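Local coordinates for protein agmatine N-acetyltransferase (Drosophila melanogaster, PDB 7CIW) that transfers the acetyl group of acetyl-CoA to the primary amine of agmatine, as a GNAT-fold N-acetyltransferase of the arylalkylamine N-acetyltransferase subfamily, at residues D165-Y170 with E207-F212; E111-V116 with L182-R187; E34-G39 with Q198-P203. The protein carries 1 engineered substitution. One frame throughout, in Å; residues are numbered along the deposited sequence.

Contact 1. Residues D165-Y170 with E207-F212; sequences DCTSVY and ESVQTF. With COA (coenzyme A), chain B; G0R (N-(4-carbamimidamidobutyl)ethanamide), chain C.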
# COMPACT_ATOMS: atom_id res chain seq x y z
N ASP A 165 5.09 0.76 2.64
CA ASP A 165 4.95 1.57 3.85
C ASP A 165 3.94 0.90 4.77
O ASP A 165 2.73 1.04 4.59
CB ASP A 165 4.49 2.99 3.52
CG ASP A 165 5.43 3.73 2.58
OD1 ASP A 165 6.66 3.53 2.69
OD2 ASP A 165 4.93 4.51 1.74
N CYS A 166 4.43 0.21 5.79
CA CYS A 166 3.55 -0.46 6.74
C CYS A 166 3.06 0.56 7.76
O CYS A 166 3.68 0.81 8.79
CB CYS A 166 4.26 -1.63 7.40
SG CYS A 166 4.69 -2.95 6.23
N THR A 167 1.94 1.19 7.42
CA THR A 167 1.27 2.08 8.35
C THR A 167 0.64 1.31 9.51
O THR A 167 0.38 1.90 10.56
CB THR A 167 0.20 2.88 7.59
OG1 THR A 167 -0.71 1.97 6.99
CG2 THR A 167 0.86 3.71 6.49
N SER A 168 0.43 0.01 9.33
CA SER A 168 -0.18 -0.88 10.31
C SER A 168 0.87 -1.84 10.85
O SER A 168 1.65 -2.40 10.07
CB SER A 168 -1.32 -1.66 9.66
OG SER A 168 -1.66 -2.81 10.41
N VAL A 169 0.89 -2.05 12.17
CA VAL A 169 1.86 -2.98 12.75
C VAL A 169 1.60 -4.41 12.32
O VAL A 169 2.53 -5.22 12.33
CB VAL A 169 1.88 -2.91 14.30
CG1 VAL A 169 2.13 -1.50 14.77
CG2 VAL A 169 0.59 -3.48 14.88
N TYR A 170 0.36 -4.75 11.97
CA TYR A 170 0.10 -6.11 11.47
C TYR A 170 0.78 -6.33 10.12
O TYR A 170 1.26 -7.43 9.83
CB TYR A 170 -1.40 -6.35 11.38
CG TYR A 170 -2.09 -6.05 12.68
CD1 TYR A 170 -1.75 -6.75 13.83
CD2 TYR A 170 -3.07 -5.07 12.76
CE1 TYR A 170 -2.35 -6.48 15.03
CE2 TYR A 170 -3.69 -4.80 13.97
CZ TYR A 170 -3.32 -5.50 15.10
OH TYR A 170 -3.92 -5.24 16.31
N GLU A 207 1.50 3.09 15.93
CA GLU A 207 2.18 4.28 16.39
C GLU A 207 3.09 4.91 15.34
O GLU A 207 3.52 6.05 15.54
CB GLU A 207 3.04 3.98 17.62
CG GLU A 207 2.30 3.36 18.77
CD GLU A 207 3.25 2.98 19.89
OE1 GLU A 207 3.99 3.87 20.36
OE2 GLU A 207 3.26 1.79 20.29
N SER A 208 3.40 4.21 14.25
CA SER A 208 4.38 4.71 13.29
C SER A 208 4.10 4.09 11.93
O SER A 208 3.43 3.06 11.82
CB SER A 208 5.80 4.36 13.72
OG SER A 208 5.93 2.94 13.76
N VAL A 209 4.64 4.73 10.89
CA VAL A 209 4.72 4.10 9.57
C VAL A 209 6.14 3.56 9.43
O VAL A 209 7.13 4.28 9.59
CB VAL A 209 4.35 5.08 8.44
CG1 VAL A 209 5.06 6.42 8.57
CG2 VAL A 209 4.59 4.44 7.04
N GLN A 210 6.23 2.26 9.17
CA GLN A 210 7.50 1.56 9.06
C GLN A 210 7.66 1.09 7.62
O GLN A 210 6.87 0.27 7.15
CB GLN A 210 7.55 0.37 10.01
CG GLN A 210 7.41 0.75 11.47
CD GLN A 210 7.38 -0.46 12.34
OE1 GLN A 210 8.43 -0.96 12.74
NE2 GLN A 210 6.19 -0.97 12.62
N THR A 211 8.69 1.59 6.94
CA THR A 211 8.91 1.23 5.55
C THR A 211 9.88 0.06 5.46
O THR A 211 10.96 0.10 6.05
CB THR A 211 9.45 2.43 4.77
OG1 THR A 211 8.47 3.48 4.83
CG2 THR A 211 9.68 2.06 3.30
N PHE A 212 9.47 -0.97 4.72
CA PHE A 212 10.26 -2.18 4.53
C PHE A 212 10.56 -2.37 3.05
O PHE A 212 9.78 -1.96 2.18
CB PHE A 212 9.52 -3.41 5.04
CG PHE A 212 9.39 -3.49 6.54
CD1 PHE A 212 8.40 -2.79 7.21
CD2 PHE A 212 10.23 -4.32 7.26
CE1 PHE A 212 8.26 -2.91 8.59
CE2 PHE A 212 10.11 -4.43 8.63
CZ PHE A 212 9.13 -3.72 9.30
N1A COA B . -6.35 -6.82 13.69
C2A COA B . -6.10 -7.72 14.69
N3A COA B . -5.33 -8.83 14.45
C4A COA B . -4.81 -9.04 13.23
C5A COA B . -5.06 -8.16 12.25
C6A COA B . -5.83 -7.05 12.50
N6A COA B . -6.37 -5.83 11.76
N7A COA B . -4.44 -8.57 11.11
C8A COA B . -3.81 -9.72 11.38
N9A COA B . -4.02 -10.00 12.67
C1B COA B . -3.68 -11.02 13.48
C2B COA B . -4.29 -12.30 12.85
O2B COA B . -5.71 -12.49 13.23
C3B COA B . -3.47 -13.30 13.23
O3B COA B . -3.60 -13.70 14.62
P3B COA B . -4.58 -14.93 15.15
O7A COA B . -4.70 -16.00 14.08
O8A COA B . -4.05 -15.48 16.47
O9A COA B . -5.94 -14.28 15.39
C4B COA B . -1.99 -12.62 13.19
O4B COA B . -2.15 -11.32 13.38
C5B COA B . -1.26 -12.93 11.90
O5B COA B . -2.19 -12.77 10.84
P1A COA B . -1.66 -12.52 9.27
O1A COA B . -0.19 -12.12 9.18
O2A COA B . -2.00 -13.74 8.43
O3A COA B . -2.53 -11.22 8.77
P2A COA B . -3.39 -11.08 7.38
O4A COA B . -4.58 -11.99 7.41
O5A COA B . -2.48 -11.31 6.19
O6A COA B . -3.88 -9.51 7.50
CBP COA B . -3.56 -7.27 7.02
CCP COA B . -2.92 -8.52 7.58
CDP COA B . -3.73 -7.48 5.48
CEP COA B . -2.65 -6.06 7.28
CAP COA B . -4.89 -7.06 7.73
OAP COA B . -4.63 -6.74 9.08
C9P COA B . -5.75 -5.93 7.14
O9P COA B . -6.38 -6.05 6.14
N8P COA B . -5.81 -4.68 7.87
C7P COA B . -6.66 -3.56 7.42
C6P COA B . -6.05 -2.71 6.22
C5P COA B . -4.63 -2.38 6.60
O5P COA B . -4.35 -1.83 7.63
N4P COA B . -3.59 -2.78 5.61
C3P COA B . -2.16 -2.61 5.81
C2P COA B . -1.73 -1.14 5.82
S1P COA B . 0.08 -1.32 5.84
C10 G0R C . -4.33 5.51 0.85
N12 G0R C . -5.31 5.95 1.83
C1 G0R C . 0.39 -1.46 1.98
C2 G0R C . -0.49 -0.35 2.52
C5 G0R C . -0.70 2.01 3.41
C6 G0R C . -0.91 3.09 2.35
C7 G0R C . -1.58 4.35 2.91
C8 G0R C . -3.07 4.52 2.58
N4 G0R C . 0.11 0.92 2.89
N9 G0R C . -3.31 4.86 1.19
N11 G0R C . -4.52 5.80 -0.55
O3 G0R C . -1.67 -0.51 2.62
O HOH W 1 3.65 0.08 11.48
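Cys166 O is gripped by two hydrogen bonds: Gln210 N donates to it over 3.0 Å, almost straight at 177° at the hydrogen, and an ordered water donates to Cys166 O over 2.8 Å. The same water also donates to Ser208 O and accepts from Gln210 NE2, bridging the segments where the strand pairing ends. The return bond, Cys166 N to Gln210 O at 2.8 Å, completes an antiparallel hydrogen-bonded pair. Next to it comes the non-hydrogen-bonded pair of Asp165 and Thr211, whose side chains lie side by side and point the same way. Thr211 OG1, anti to its carbonyl carbon (chi1 -61°), donates to Asp165 OD1 over 2.8 Å; it reaches the anti side of the carboxylate, 32° out of its plane. Beside Asp165 CB, Val209 CG2 also meets Thr167 CG2 at 3.8 Å, past the strand end. Cys166 and Gln210 occupy the other face of the sheet, and there Cys166 SG meets Phe212 CD1 at 3.8 Å, an oblique sulfur-aromatic contact.

Both bound molecules lie against 165-170. The amide nitrogen N4 of acetylagmatine donates a weak hydrogen bond to Asp165 O (3.1 Å). The Tyr170 ring carries the coenzyme A adenine over one face, with CE2 3.4 Å from N1A, and Val169 CG2 over the centre of the other. Leu131 O and Val133 N also bond to the coenzyme, consistent with the GNAT fold, in which the pantetheine arm of CoA lies in the splay between two parallel strands, here 125-133 and 161-166.

Contact 2. Residues E111-V116 with L182-R187; sequences ETATDV and LINTLR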
# COMPACT_ATOMS: atom_id res chain seq x y z
N GLU A 111 8.46 8.97 1.41
CA GLU A 111 9.17 8.71 0.15
C GLU A 111 10.46 9.52 0.08
O GLU A 111 11.50 9.01 -0.37
CB GLU A 111 8.26 9.04 -1.04
CG GLU A 111 8.95 8.97 -2.39
CD GLU A 111 9.24 7.55 -2.82
OE1 GLU A 111 8.42 6.67 -2.51
OE2 GLU A 111 10.31 7.31 -3.44
N THR A 112 10.43 10.77 0.53
CA THR A 112 11.65 11.57 0.55
C THR A 112 12.69 10.97 1.49
O THR A 112 13.88 10.95 1.17
CB THR A 112 11.32 13.00 0.98
OG1 THR A 112 10.55 13.63 -0.04
CG2 THR A 112 12.60 13.79 1.22
N ALA A 113 12.25 10.46 2.64
CA ALA A 113 13.18 9.91 3.61
C ALA A 113 13.75 8.57 3.15
O ALA A 113 14.91 8.26 3.44
CB ALA A 113 12.50 9.75 4.97
N THR A 114 12.96 7.76 2.43
CA THR A 114 13.45 6.44 2.05
C THR A 114 14.25 6.48 0.75
O THR A 114 15.34 5.89 0.68
CB THR A 114 12.29 5.45 1.92
OG1 THR A 114 11.29 5.97 1.03
CG2 THR A 114 11.66 5.21 3.27
N ASP A 115 13.73 7.16 -0.27
CA ASP A 115 14.46 7.45 -1.52
C ASP A 115 15.20 6.20 -2.02
O ASP A 115 16.41 6.21 -2.23
CB ASP A 115 15.41 8.62 -1.30
CG ASP A 115 15.85 9.29 -2.60
OD1 ASP A 115 15.42 8.88 -3.69
OD2 ASP A 115 16.65 10.25 -2.53
N VAL A 116 14.45 5.12 -2.21
CA VAL A 116 15.08 3.80 -2.23
C VAL A 116 15.92 3.59 -3.48
O VAL A 116 16.83 2.76 -3.49
CB VAL A 116 14.05 2.67 -2.09
CG1 VAL A 116 13.40 2.69 -0.71
CG2 VAL A 116 13.01 2.71 -3.25
N LEU A 182 13.55 -3.53 7.56
CA LEU A 182 13.09 -2.19 7.91
C LEU A 182 14.11 -1.14 7.48
O LEU A 182 15.31 -1.28 7.74
CB LEU A 182 12.89 -2.11 9.42
CG LEU A 182 12.52 -0.76 10.01
CD1 LEU A 182 11.11 -0.38 9.57
CD2 LEU A 182 12.62 -0.84 11.54
N ILE A 183 13.64 -0.04 6.87
CA ILE A 183 14.57 1.00 6.44
C ILE A 183 14.21 2.39 6.97
O ILE A 183 15.02 3.31 6.87
CB ILE A 183 14.72 1.07 4.91
CG1 ILE A 183 13.40 1.43 4.24
CG2 ILE A 183 15.29 -0.25 4.35
CD1 ILE A 183 13.60 1.97 2.83
N ASN A 184 13.01 2.55 7.54
CA ASN A 184 12.58 3.87 8.00
C ASN A 184 11.40 3.75 8.95
O ASN A 184 10.49 2.95 8.72
CB ASN A 184 12.18 4.78 6.83
CG ASN A 184 12.13 6.26 7.24
OD1 ASN A 184 13.16 6.88 7.46
ND2 ASN A 184 10.92 6.82 7.31
N THR A 185 11.39 4.60 9.98
CA THR A 185 10.29 4.70 10.92
C THR A 185 9.94 6.17 11.11
O THR A 185 10.82 6.99 11.37
CB THR A 185 10.65 4.07 12.28
OG1 THR A 185 11.06 2.71 12.09
CG2 THR A 185 9.46 4.12 13.23
N LEU A 186 8.67 6.49 10.95
CA LEU A 186 8.18 7.84 11.22
C LEU A 186 7.00 7.71 12.17
O LEU A 186 5.97 7.14 11.80
CB LEU A 186 7.78 8.55 9.93
CG LEU A 186 7.10 9.92 10.05
CD1 LEU A 186 7.93 10.85 10.92
CD2 LEU A 186 6.89 10.49 8.65
N ARG A 187 7.14 8.25 13.38
CA ARG A 187 6.06 8.20 14.36
C ARG A 187 4.99 9.23 14.03
O ARG A 187 5.29 10.37 13.68
CB ARG A 187 6.58 8.46 15.77
CG ARG A 187 7.61 7.45 16.22
CD ARG A 187 7.88 7.62 17.72
NE ARG A 187 7.31 6.52 18.48
CZ ARG A 187 6.17 6.59 19.17
NH1 ARG A 187 5.48 7.72 19.21
NH2 ARG A 187 5.73 5.53 19.83
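Ile183 reaches with its terminal methyl into the corner between Val116 and Thr114, where CD1 lies 3.6 Å from Val116 CG1 and 3.8 Å from Thr114 CG2. It does so from a classic beta bulge in strand 181-187: Ile183 and Asn184 both face Thr211 of the neighbouring strand 208-215, and both direct their CB atoms toward the helix end. Two consecutive strand residues can therefore pack on 111-116 together. CG1 of Ile183 sits between the backbone N and the carbonyl carbon (chi1 63°), and CD1 follows in an extended course (chi2 160°). The side chain crosses those of Thr114 and Val116 at about a right angle.

Thr114 CG2 is shared by the two bulge residues, since Asn184 CB lies 3.6 Å from it, and this pair of side chains also crosses at about a right angle. The hydroxyl of Thr114 is engaged by its own helix through a hydrogen bond to Val110 O, and its CG2 methyl is what meets the strand. No hydrogen bond joins the segments; the evidence is of van der Waals packing between the end of helix 99-114, with the start of helix 116-119, and the edge strand 181-187. Toward solvent the contact thins: CG of Asn184, anti to its backbone N (chi1 -163°), lies beside Ala113, whose CB stands 3.9 Å from Asn184 OD1 and 4.1 Å from Asn184 ND2.

Contact 3. Residues E34-G39 with Q198-P203; sequences EPLTAG and QVIRPP. With G0R (N-(4-carbamimidamidobutyl)ethanamide), chain C.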
# COMPACT_ATOMS: atom_id res chain seq x y z
N GLU A 34 -7.35 0.89 7.62
CA GLU A 34 -6.01 1.34 7.29
C GLU A 34 -5.67 2.58 8.13
O GLU A 34 -6.46 3.53 8.15
CB GLU A 34 -5.91 1.64 5.80
CG GLU A 34 -4.48 1.85 5.33
CD GLU A 34 -3.99 3.24 5.63
OE1 GLU A 34 -4.74 4.19 5.32
OE2 GLU A 34 -2.88 3.38 6.19
N PRO A 35 -4.54 2.59 8.84
CA PRO A 35 -4.31 3.66 9.83
C PRO A 35 -4.33 5.09 9.28
O PRO A 35 -4.88 5.96 9.95
CB PRO A 35 -2.95 3.29 10.42
CG PRO A 35 -2.96 1.78 10.38
CD PRO A 35 -3.64 1.44 9.06
N LEU A 36 -3.75 5.38 8.10
CA LEU A 36 -3.83 6.77 7.62
C LEU A 36 -5.26 7.17 7.30
O LEU A 36 -5.68 8.29 7.59
CB LEU A 36 -2.96 6.99 6.39
CG LEU A 36 -1.50 6.58 6.48
CD1 LEU A 36 -0.75 7.12 5.25
CD2 LEU A 36 -0.90 7.10 7.78
N THR A 37 -6.02 6.26 6.68
CA THR A 37 -7.41 6.53 6.36
C THR A 37 -8.26 6.64 7.62
O THR A 37 -9.12 7.52 7.72
CB THR A 37 -7.94 5.44 5.43
OG1 THR A 37 -6.95 5.14 4.45
CG2 THR A 37 -9.22 5.89 4.72
N ALA A 38 -8.03 5.76 8.59
CA ALA A 38 -8.79 5.81 9.84
C ALA A 38 -8.38 6.99 10.70
O ALA A 38 -9.16 7.42 11.55
CB ALA A 38 -8.61 4.51 10.63
N GLY A 39 -7.18 7.52 10.48
CA GLY A 39 -6.65 8.62 11.26
C GLY A 39 -6.88 10.00 10.68
O GLY A 39 -6.35 10.98 11.20
N GLN A 198 -1.11 17.77 14.42
CA GLN A 198 -0.74 16.41 14.03
C GLN A 198 -1.61 15.94 12.87
O GLN A 198 -2.83 16.02 12.92
CB GLN A 198 -0.89 15.46 15.22
CG GLN A 198 -0.47 14.03 14.94
CD GLN A 198 -0.57 13.15 16.16
OE1 GLN A 198 -0.39 13.61 17.29
NE2 GLN A 198 -0.83 11.85 15.94
N VAL A 199 -0.96 15.45 11.80
CA VAL A 199 -1.70 15.16 10.57
C VAL A 199 -2.54 13.90 10.73
O VAL A 199 -3.76 13.92 10.51
CB VAL A 199 -0.73 15.05 9.38
CG1 VAL A 199 -1.47 14.57 8.15
CG2 VAL A 199 -0.09 16.40 9.11
N ILE A 200 -1.91 12.80 11.12
CA ILE A 200 -2.57 11.51 11.21
C ILE A 200 -2.70 11.14 12.67
O ILE A 200 -1.71 11.17 13.41
CB ILE A 200 -1.78 10.42 10.46
CG1 ILE A 200 -1.21 10.98 9.15
CG2 ILE A 200 -2.66 9.22 10.20
CD1 ILE A 200 -2.20 11.03 8.03
N ARG A 201 -3.92 10.76 13.10
CA ARG A 201 -4.16 10.24 14.44
C ARG A 201 -4.82 8.87 14.35
O ARG A 201 -6.05 8.76 14.46
CB ARG A 201 -5.01 11.19 15.28
CG ARG A 201 -4.86 10.93 16.78
CD ARG A 201 -6.13 11.26 17.55
NE ARG A 201 -6.13 12.64 18.01
CZ ARG A 201 -7.23 13.32 18.31
NH1 ARG A 201 -8.42 12.74 18.21
NH2 ARG A 201 -7.14 14.59 18.72
N PRO A 202 -4.04 7.82 14.14
CA PRO A 202 -4.63 6.49 13.93
C PRO A 202 -4.85 5.77 15.25
O PRO A 202 -4.24 6.12 16.27
CB PRO A 202 -3.57 5.77 13.08
CG PRO A 202 -2.31 6.41 13.46
CD PRO A 202 -2.59 7.82 13.90
N PRO A 203 -5.71 4.75 15.26
CA PRO A 203 -5.91 3.96 16.47
C PRO A 203 -4.64 3.22 16.86
O PRO A 203 -3.96 2.65 16.00
CB PRO A 203 -7.01 2.97 16.07
CG PRO A 203 -7.64 3.54 14.85
CD PRO A 203 -6.58 4.33 14.15
C10 G0R C . -4.33 5.51 0.85
N12 G0R C . -5.31 5.95 1.83
C1 G0R C . 0.39 -1.46 1.98
C2 G0R C . -0.49 -0.35 2.52
C5 G0R C . -0.70 2.01 3.41
C6 G0R C . -0.91 3.09 2.35
C7 G0R C . -1.58 4.35 2.91
C8 G0R C . -3.07 4.52 2.58
N4 G0R C . 0.11 0.92 2.89
N9 G0R C . -3.31 4.86 1.19
N11 G0R C . -4.52 5.80 -0.55
O3 G0R C . -1.67 -0.51 2.62
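Gly39 O and Arg201 N form the one hydrogen bond between the segments, 3.1 Å long and straight at 178°, on the tightly packed side of the contact. Gly39, which follows the short helix 35-38, has no side chain, and its CA approaches Arg201 O to 3.3 Å, a bent CA-H...O contact. Close by, Leu36 CD2 meets Ile200 CG2 at 3.7 Å, the two side chains crossing at a slant, while Pro35 O lies 3.4 Å from Pro202 CB. Leu106 of helix 99-114 touches both Leu36 and Ile200 and so backs this apolar patch.

The outer side is looser. Ala38 CB only grazes Pro203 CD at 4.1 Å, and the CB of Arg201 points away from 34-39, at an exposed position.

The other end of the helix addresses the ligand. Glu34 is its N-cap, and a bend at chi2 (-81°) folds the carboxylate back over the first turn. There OE1 of Glu34 accepts from Thr37 N at 2.8 Å and from Thr37 OG1 at 2.6 Å, while OE2 of Glu34 takes Leu36 N and also Thr167 OG1. Thr37 OG1 in turn accepts a weak bond from the guanidine-group N12 of acetylagmatine, at 3.2 Å. The loop 198-203 thus packs behind a side-chain-capped helical turn that lines the acceptor pocket of this N-acetyltransferase.

From the N terminus, 34-39 comes first and waits for 198-203, so contact 3 closes the longest loop. Inside it, 111-116 meets 182-187, and contact 2 is nested in contact 3 without touching it. Contact 1 opens at 165-170, inside both loops, and closes last at 207-212, crossing each of the others. Contacts 1 and 2 also touch: strands 208-215 and 181-187 are sheet neighbours, with Thr211 O 2.8 Å from Ile183 N. Contacts 1 and 3 both touch acetylagmatine. Contact 1 pairs strand 161-166 with 208-215, contact 2 sets helix 99-114 on edge strand 181-187, and contact 3 joins helix 35-38 to the loop before strand 208-215.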